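Local coordinates for protein 3-phytase (Klebsiella pneumoniae, PDB 2WNH) that probably removes phosphate from phytate (inositol hexakisphosphate), starting at the 3-position, as a member of the histidine acid phosphatase family, at residues V19-R24 / R69-H74; H59-V64 / L108-F113; R350-T353 / Q357-M360. The protein carries 3 engineered substitutions. All blocks are in the same frame, centred on the assembly; numbering follows the deposited sequence.

Interaction 1: V19-R24 / R69-H74; sequences VVELSR and REEGQH
Glu-21 and Glu-71 reach toward each other from opposite directions and join strand 14-24 of the central sheet to helix 58-77, one of the helices that cover the sheet in the alpha/beta core of the histidine phosphatase fold. The strand runs on to Arg-24, the first residue of the family signature RHGxRxP. On the helix, Arg-69 faces the second subunit, where it packs on Leu-351 of that chain. Glu-71 is the residue that meets the strand. Its CG is anti to the backbone N (chi1 -167°) and the chain beyond is extended, which carries the carboxylate away from the helix toward the strand. An equally extended Glu-21 brings its own carboxylate to meet it, the two planes turned 72° apart. Both acids are buried, and Lys-67, one turn earlier on the helix, forms salt bridges with OE2 of Glu-21 and OE1 of Glu-71. Glu-21 is held further by Ser-320 at OE2 and Trp-284 at OE1. OE2 of Glu-71 lies 2.5 Å from OE1 of Glu-21, close enough that one of the acids probably holds a proton.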
loop_
_atom_site.group_PDB
_atom_site.type_symbol
_atom_site.label_atom_id
_atom_site.label_comp_id
_atom_site.label_asym_id
_atom_site.label_seq_id
_atom_site.Cartn_x
_atom_site.Cartn_y
_atom_site.Cartn_z
ATOM N N VAL B 19 14.567 -22.062 10.339
ATOM C CA VAL B 19 14.209 -22.752 9.109
ATOM C C VAL B 19 15.472 -23.028 8.299
ATOM O O VAL B 19 16.320 -22.147 8.108
ATOM C CB VAL B 19 13.244 -21.885 8.234
ATOM C CG1 VAL B 19 12.908 -22.618 6.924
ATOM C CG2 VAL B 19 11.933 -21.535 8.978
ATOM N N VAL B 20 15.598 -24.268 7.808
ATOM C CA VAL B 20 16.622 -24.596 6.808
ATOM C C VAL B 20 15.876 -25.139 5.601
ATOM O O VAL B 20 15.113 -26.103 5.724
ATOM C CB VAL B 20 17.629 -25.680 7.329
ATOM C CG1 VAL B 20 18.551 -26.182 6.207
ATOM C CG2 VAL B 20 18.446 -25.119 8.489
ATOM N N GLU B 21 16.078 -24.503 4.452
ATOM C CA GLU B 21 15.342 -24.868 3.244
ATOM C C GLU B 21 16.267 -25.130 2.051
ATOM O O GLU B 21 17.235 -24.367 1.808
ATOM C CB GLU B 21 14.370 -23.735 2.899
ATOM C CG GLU B 21 13.502 -23.992 1.676
ATOM C CD GLU B 21 12.360 -22.997 1.566
ATOM O OE1 GLU B 21 12.461 -21.910 2.148
ATOM O OE2 GLU B 21 11.332 -23.336 0.940
ATOM N N LEU B 22 15.962 -26.225 1.342
ATOM C CA LEU B 22 16.656 -26.619 0.115
ATOM C C LEU B 22 15.645 -26.597 -1.029
ATOM O O LEU B 22 14.797 -27.486 -1.122
ATOM C CB LEU B 22 17.276 -28.031 0.266
ATOM C CG LEU B 22 17.994 -28.578 -0.996
ATOM C CD1 LEU B 22 19.203 -27.702 -1.402
ATOM C CD2 LEU B 22 18.420 -30.041 -0.820
ATOM N N SER B 23 15.781 -25.609 -1.914
ATOM C CA SER B 23 14.855 -25.369 -3.003
ATOM C C SER B 23 15.449 -25.834 -4.322
ATOM O O SER B 23 16.652 -25.676 -4.540
ATOM C CB SER B 23 14.597 -23.865 -3.124
ATOM O OG SER B 23 13.678 -23.573 -4.181
ATOM N N ARG B 24 14.596 -26.349 -5.210
ATOM C CA ARG B 24 14.978 -26.563 -6.597
ATOM C C ARG B 24 14.876 -25.215 -7.284
ATOM O O ARG B 24 14.069 -24.357 -6.883
ATOM C CB ARG B 24 14.017 -27.560 -7.291
ATOM C CG ARG B 24 14.502 -27.971 -8.683
ATOM C CD ARG B 24 13.476 -28.803 -9.460
ATOM N NE ARG B 24 13.935 -28.949 -10.862
ATOM C CZ ARG B 24 13.220 -29.486 -11.854
ATOM N NH1 ARG B 24 12.008 -29.972 -11.623
ATOM N NH2 ARG B 24 13.720 -29.516 -13.095
ATOM N N ARG B 69 6.621 -15.019 -1.675
ATOM C CA ARG B 69 5.770 -13.987 -1.056
ATOM C C ARG B 69 4.897 -14.588 0.031
ATOM O O ARG B 69 4.853 -14.078 1.159
ATOM C CB ARG B 69 4.873 -13.304 -2.099
ATOM C CG ARG B 69 3.927 -12.254 -1.487
ATOM C CD ARG B 69 2.984 -11.611 -2.508
ATOM N NE ARG B 69 3.616 -11.130 -3.751
ATOM C CZ ARG B 69 4.738 -10.418 -3.836
ATOM N NH1 ARG B 69 5.455 -10.121 -2.749
ATOM N NH2 ARG B 69 5.178 -10.043 -5.037
ATOM N N GLU B 70 4.238 -15.700 -0.284
ATOM C CA GLU B 70 3.379 -16.350 0.718
ATOM C C GLU B 70 4.225 -16.888 1.889
ATOM O O GLU B 70 3.808 -16.806 3.044
ATOM C CB GLU B 70 2.534 -17.434 0.058
ATOM C CG GLU B 70 1.627 -16.904 -1.063
ATOM C CD GLU B 70 0.604 -15.865 -0.594
ATOM O OE1 GLU B 70 0.119 -15.960 0.560
ATOM O OE2 GLU B 70 0.265 -14.966 -1.396
ATOM N N GLU B 71 5.424 -17.388 1.582
ATOM C CA GLU B 71 6.352 -17.900 2.591
ATOM C C GLU B 71 6.814 -16.799 3.546
ATOM O O GLU B 71 6.859 -16.995 4.776
ATOM C CB GLU B 71 7.569 -18.531 1.900
ATOM C CG GLU B 71 8.418 -19.355 2.842
ATOM C CD GLU B 71 9.581 -20.037 2.148
ATOM O OE1 GLU B 71 9.821 -19.774 0.950
ATOM O OE2 GLU B 71 10.277 -20.804 2.851
ATOM N N GLY B 72 7.190 -15.640 2.995
ATOM C CA GLY B 72 7.615 -14.534 3.858
ATOM C C GLY B 72 6.477 -14.084 4.775
ATOM O O GLY B 72 6.690 -13.808 5.974
ATOM N N GLN B 73 5.261 -14.023 4.222
ATOM C CA GLN B 73 4.090 -13.643 5.026
ATOM C C GLN B 73 3.873 -14.663 6.150
ATOM O O GLN B 73 3.592 -14.290 7.295
ATOM C CB GLN B 73 2.836 -13.491 4.145
ATOM C CG GLN B 73 2.923 -12.288 3.185
ATOM C CD GLN B 73 1.774 -12.190 2.190
ATOM O OE1 GLN B 73 0.856 -13.024 2.186
ATOM N NE2 GLN B 73 1.808 -11.136 1.341
ATOM N N HIS B 74 4.013 -15.946 5.815
ATOM C CA HIS B 74 3.816 -17.039 6.773
ATOM C C HIS B 74 4.807 -16.934 7.929
ATOM O O HIS B 74 4.427 -17.022 9.087
ATOM C CB HIS B 74 3.925 -18.391 6.041
ATOM C CG HIS B 74 3.985 -19.581 6.944
ATOM N ND1 HIS B 74 2.896 -20.034 7.660
ATOM C CD2 HIS B 74 4.996 -20.448 7.205
ATOM C CE1 HIS B 74 3.237 -21.115 8.342
ATOM N NE2 HIS B 74 4.509 -21.384 8.089
#

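Interaction 2: H59-V64 / L108-F113; sequences HGYAAV and LVDGAF
The long axis of Tyr-61 runs at about a right angle to the side chain of Asp-110, and Tyr-61 OH donates a hydrogen bond of 2.6 Å to Asp-110 OD2. That oxygen lies at the edge of the phenol ring, in its plane, and also comes within 3.4 Å of Tyr-61 CE1. Ring and carboxylate are turned 75° apart, and the hydroxyl meets OD2 on its anti side, 26° out of the carboxylate plane. With CG anti to the backbone N (chi1 -166°), the ring stands out from helix 58-77 and puts its hydroxyl beside the acid. Beside this polar pair, Val-64 and Leu-108 cross obliquely: CG1 of Val-64 presses against CG of Leu-108 at 3.5 Å, a snug fit for two carbons, and CD2 of Leu-108 lies equally near that methyl. The contact thus joins two helices of the alpha/beta core, 58-77 and 99-112; within these two segments the nearest CA atoms are those of Val-64 and Leu-108, 5.9 Å apart. Leu-108 also packs on Leu-286 of the central sheet. Toward the subunit interface, Asp-110 OD2 takes a second hydrogen bond from ND1 of His-59 of the second subunit, and OD1 is bonded to ND2 of Asn-221 of that subunit. The reciprocal bond joins His-59 ND1 of this chain to Asp-110 OD2 of the second subunit.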
loop_
_atom_site.group_PDB
_atom_site.type_symbol
_atom_site.label_atom_id
_atom_site.label_comp_id
_atom_site.label_asym_id
_atom_site.label_seq_id
_atom_site.Cartn_x
_atom_site.Cartn_y
_atom_site.Cartn_z
ATOM N N HIS B 59 8.408 -16.686 -16.552
ATOM C CA HIS B 59 7.279 -17.331 -15.897
ATOM C C HIS B 59 7.759 -18.120 -14.659
ATOM O O HIS B 59 7.126 -18.097 -13.578
ATOM C CB HIS B 59 6.567 -18.235 -16.910
ATOM C CG HIS B 59 5.374 -18.965 -16.367
ATOM N ND1 HIS B 59 4.084 -18.611 -16.704
ATOM C CD2 HIS B 59 5.271 -20.058 -15.566
ATOM C CE1 HIS B 59 3.238 -19.449 -16.121
ATOM N NE2 HIS B 59 3.933 -20.337 -15.428
ATOM N N GLY B 60 8.907 -18.778 -14.813
ATOM C CA GLY B 60 9.559 -19.468 -13.684
ATOM C C GLY B 60 9.867 -18.516 -12.542
ATOM O O GLY B 60 9.599 -18.833 -11.382
ATOM N N TYR B 61 10.443 -17.358 -12.859
ATOM C CA TYR B 61 10.735 -16.358 -11.813
ATOM C C TYR B 61 9.426 -15.946 -11.125
ATOM O O TYR B 61 9.352 -15.934 -9.889
ATOM C CB TYR B 61 11.407 -15.144 -12.448
ATOM C CG TYR B 61 12.053 -14.197 -11.469
ATOM C CD1 TYR B 61 11.291 -13.258 -10.768
ATOM C CD2 TYR B 61 13.441 -14.227 -11.251
ATOM C CE1 TYR B 61 11.892 -12.371 -9.879
ATOM C CE2 TYR B 61 14.055 -13.340 -10.336
ATOM C CZ TYR B 61 13.254 -12.411 -9.672
ATOM O OH TYR B 61 13.816 -11.548 -8.770
ATOM N N ALA B 62 8.401 -15.610 -11.918
ATOM C CA ALA B 62 7.101 -15.195 -11.366
ATOM C C ALA B 62 6.487 -16.237 -10.440
ATOM O O ALA B 62 5.995 -15.899 -9.383
ATOM C CB ALA B 62 6.123 -14.829 -12.478
ATOM N N ALA B 63 6.534 -17.514 -10.829
ATOM C CA ALA B 63 6.008 -18.576 -9.974
ATOM C C ALA B 63 6.778 -18.702 -8.661
ATOM O O ALA B 63 6.181 -18.942 -7.616
ATOM C CB ALA B 63 6.009 -19.906 -10.717
ATOM N N VAL B 64 8.099 -18.527 -8.735
ATOM C CA VAL B 64 8.946 -18.579 -7.531
ATOM C C VAL B 64 8.661 -17.369 -6.623
ATOM O O VAL B 64 8.520 -17.528 -5.402
ATOM C CB VAL B 64 10.445 -18.752 -7.870
ATOM C CG1 VAL B 64 11.294 -18.652 -6.594
ATOM C CG2 VAL B 64 10.677 -20.142 -8.487
ATOM N N LEU B 108 13.027 -15.804 -4.781
ATOM C CA LEU B 108 12.451 -16.150 -3.484
ATOM C C LEU B 108 12.506 -14.984 -2.516
ATOM O O LEU B 108 11.503 -14.731 -1.849
ATOM C CB LEU B 108 13.188 -17.335 -2.839
ATOM C CG LEU B 108 12.780 -18.676 -3.467
ATOM C CD1 LEU B 108 13.726 -19.838 -3.081
ATOM C CD2 LEU B 108 11.339 -19.070 -3.080
ATOM N N VAL B 109 13.634 -14.264 -2.470
ATOM C CA VAL B 109 13.747 -13.131 -1.520
ATOM C C VAL B 109 13.053 -11.864 -2.044
ATOM O O VAL B 109 12.565 -11.043 -1.257
ATOM C CB VAL B 109 15.200 -12.872 -1.045
ATOM C CG1 VAL B 109 15.650 -14.001 -0.127
ATOM C CG2 VAL B 109 16.155 -12.716 -2.246
ATOM N N ASP B 110 13.000 -11.727 -3.372
ATOM C CA ASP B 110 12.189 -10.693 -4.059
ATOM C C ASP B 110 10.717 -10.782 -3.606
ATOM O O ASP B 110 10.098 -9.772 -3.274
ATOM C CB ASP B 110 12.301 -10.933 -5.588
ATOM C CG ASP B 110 12.021 -9.683 -6.440
ATOM O OD1 ASP B 110 11.714 -8.581 -5.934
ATOM O OD2 ASP B 110 12.131 -9.826 -7.679
ATOM N N GLY B 111 10.179 -12.000 -3.541
ATOM C CA GLY B 111 8.816 -12.238 -3.066
ATOM C C GLY B 111 8.685 -12.106 -1.554
ATOM O O GLY B 111 7.755 -11.459 -1.033
ATOM N N ALA B 112 9.606 -12.741 -0.838
ATOM C CA ALA B 112 9.502 -12.818 0.636
ATOM C C ALA B 112 9.677 -11.472 1.310
ATOM O O ALA B 112 9.080 -11.250 2.357
ATOM C CB ALA B 112 10.496 -13.843 1.219
ATOM N N PHE B 113 10.492 -10.585 0.719
ATOM C CA PHE B 113 10.802 -9.273 1.306
ATOM C C PHE B 113 10.603 -8.189 0.258
ATOM O O PHE B 113 11.570 -7.703 -0.332
ATOM C CB PHE B 113 12.255 -9.290 1.810
ATOM C CG PHE B 113 12.546 -10.438 2.755
ATOM C CD1 PHE B 113 12.082 -10.402 4.077
ATOM C CD2 PHE B 113 13.260 -11.553 2.320
ATOM C CE1 PHE B 113 12.344 -11.470 4.962
ATOM C CE2 PHE B 113 13.522 -12.629 3.170
ATOM C CZ PHE B 113 13.085 -12.598 4.495
#

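Interaction 3: R350-T353 / Q357-M360; sequences RLQT and QHPM
Gln-352 NE2 donates a nearly straight hydrogen bond to the next carbonyl, Thr-353 O, at 3.0 Å with an N-H...O angle of 170°, and the amide so fixed lies flat on the imidazole of His-358. The two planes are only 7° apart, and CD of Gln-352 sits 3.4 Å above the ring plane, over its centre. Amide nitrogen and oxygen therefore lie over different parts of the ring: Gln-352 NE2 is 3.2 Å from His-358 ND1, and Gln-352 OE1 is 3.5 Å from His-358 NE2. Both pairs have poor hydrogen-bond angles, because the groups meet face to face. A bend at chi2 (67°) folds the glutamine into this position, and its CG adds a CH-pi contact 4.0 Å from the ring centroid. The contact closes a surface loop between helix 345-349 and strand 361-364. A Schellman motif with Leu-351 at positive phi ends the helix and turns the chain into the loop, and Asp-347 of the helix touches both Gln-352 and His-358. His-358 is a magnesium-binding residue seen crystallographically for this protein, although no magnesium is bound to this chain. Here ND1 of His-358 is hydrogen-bonded to OD1 of Asp-355. With ND1 engaged by an acid and one ring face covered by the amide, the imidazole is restrained in its rotation, and NE2 would probably be the nitrogen better placed to meet a metal.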
loop_
_atom_site.group_PDB
_atom_site.type_symbol
_atom_site.label_atom_id
_atom_site.label_comp_id
_atom_site.label_asym_id
_atom_site.label_seq_id
_atom_site.Cartn_x
_atom_site.Cartn_y
_atom_site.Cartn_z
ATOM N N ARG B 350 -0.895 -21.612 -14.245
ATOM C CA ARG B 350 -1.767 -20.424 -14.077
ATOM C C ARG B 350 -1.135 -19.286 -13.261
ATOM O O ARG B 350 -1.761 -18.229 -13.069
ATOM C CB ARG B 350 -3.101 -20.845 -13.442
ATOM C CG ARG B 350 -3.944 -21.824 -14.309
ATOM C CD ARG B 350 -5.126 -22.355 -13.508
ATOM N NE ARG B 350 -5.905 -21.228 -12.982
ATOM C CZ ARG B 350 -6.888 -20.613 -13.637
ATOM N NH1 ARG B 350 -7.254 -21.018 -14.846
ATOM N NH2 ARG B 350 -7.516 -19.593 -13.072
ATOM N N LEU B 351 0.094 -19.483 -12.787
ATOM C CA LEU B 351 0.727 -18.538 -11.844
ATOM C C LEU B 351 -0.209 -18.211 -10.679
ATOM O O LEU B 351 -0.334 -17.040 -10.256
ATOM C CB LEU B 351 1.215 -17.270 -12.556
ATOM C CG LEU B 351 2.370 -17.477 -13.549
ATOM C CD1 LEU B 351 2.725 -16.178 -14.235
ATOM C CD2 LEU B 351 3.615 -18.055 -12.821
ATOM N N GLN B 352 -0.847 -19.261 -10.157
ATOM C CA GLN B 352 -1.721 -19.125 -8.991
ATOM C C GLN B 352 -0.894 -18.847 -7.737
ATOM O O GLN B 352 0.058 -19.562 -7.460
ATOM C CB GLN B 352 -2.527 -20.417 -8.794
ATOM C CG GLN B 352 -3.347 -20.472 -7.497
ATOM C CD GLN B 352 -4.465 -19.452 -7.503
ATOM O OE1 GLN B 352 -5.280 -19.431 -8.426
ATOM N NE2 GLN B 352 -4.481 -18.570 -6.504
ATOM N N THR B 353 -1.261 -17.841 -6.943
ATOM C CA THR B 353 -0.547 -17.681 -5.673
ATOM C C THR B 353 -1.024 -18.717 -4.668
ATOM O O THR B 353 -2.232 -18.923 -4.545
ATOM C CB THR B 353 -0.739 -16.305 -5.028
ATOM O OG1 THR B 353 -0.932 -15.325 -6.048
ATOM C CG2 THR B 353 0.523 -15.967 -4.220
ATOM N N GLN B 357 -6.560 -20.453 -0.105
ATOM C CA GLN B 357 -7.557 -21.178 -0.926
ATOM C C GLN B 357 -6.986 -22.146 -1.979
ATOM O O GLN B 357 -7.714 -22.994 -2.513
ATOM C CB GLN B 357 -8.504 -20.190 -1.619
ATOM C CG GLN B 357 -9.396 -19.366 -0.681
ATOM C CD GLN B 357 -8.937 -17.927 -0.534
ATOM O OE1 GLN B 357 -8.018 -17.617 0.239
ATOM N NE2 GLN B 357 -9.590 -17.026 -1.271
ATOM N N HIS B 358 -5.704 -21.987 -2.301
ATOM C CA HIS B 358 -4.986 -22.860 -3.245
ATOM C C HIS B 358 -3.646 -23.109 -2.600
ATOM O O HIS B 358 -2.622 -22.581 -3.060
ATOM C CB HIS B 358 -4.727 -22.162 -4.579
ATOM C CG HIS B 358 -5.939 -21.550 -5.199
ATOM N ND1 HIS B 358 -6.497 -20.375 -4.737
ATOM C CD2 HIS B 358 -6.678 -21.929 -6.267
ATOM C CE1 HIS B 358 -7.540 -20.067 -5.485
ATOM N NE2 HIS B 358 -7.675 -20.997 -6.415
ATOM N N PRO B 359 -3.637 -23.905 -1.516
ATOM C CA PRO B 359 -2.453 -24.002 -0.686
ATOM C C PRO B 359 -1.368 -24.832 -1.378
ATOM O O PRO B 359 -1.659 -25.612 -2.305
ATOM C CB PRO B 359 -2.970 -24.708 0.578
ATOM C CG PRO B 359 -4.069 -25.544 0.107
ATOM C CD PRO B 359 -4.724 -24.770 -1.017
ATOM N N MET B 360 -0.129 -24.626 -0.950
ATOM C CA MET B 360 0.965 -25.499 -1.370
ATOM C C MET B 360 0.575 -26.943 -1.081
ATOM O O MET B 360 -0.075 -27.232 -0.070
ATOM C CB MET B 360 2.246 -25.178 -0.597
ATOM C CG MET B 360 2.790 -23.800 -0.850
ATOM S SD MET B 360 3.501 -23.662 -2.513
ATOM C CE MET B 360 4.999 -24.627 -2.384
#

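Interactions 1 and 2 share helix 58-77 and have centres about 10 Å apart; their segments alternate along the chain. Interaction 2 uses an earlier part of the helix to meet helix 99-112, interaction 1 a later part to meet strand 14-24, and the two touch where Gly-72 packs on Ala-112. Interaction 3 follows both in sequence, in the loop before strand 361-364; its centre is about 13 Å from that of interaction 2 and 15 Å from that of interaction 1. Leu-351 packs on His-59 and Ala-63, and Thr-353 on Glu-70. Helix 58-77 thus links sheet, neighbouring helix and metal-site loop, beside the interface with the second subunit.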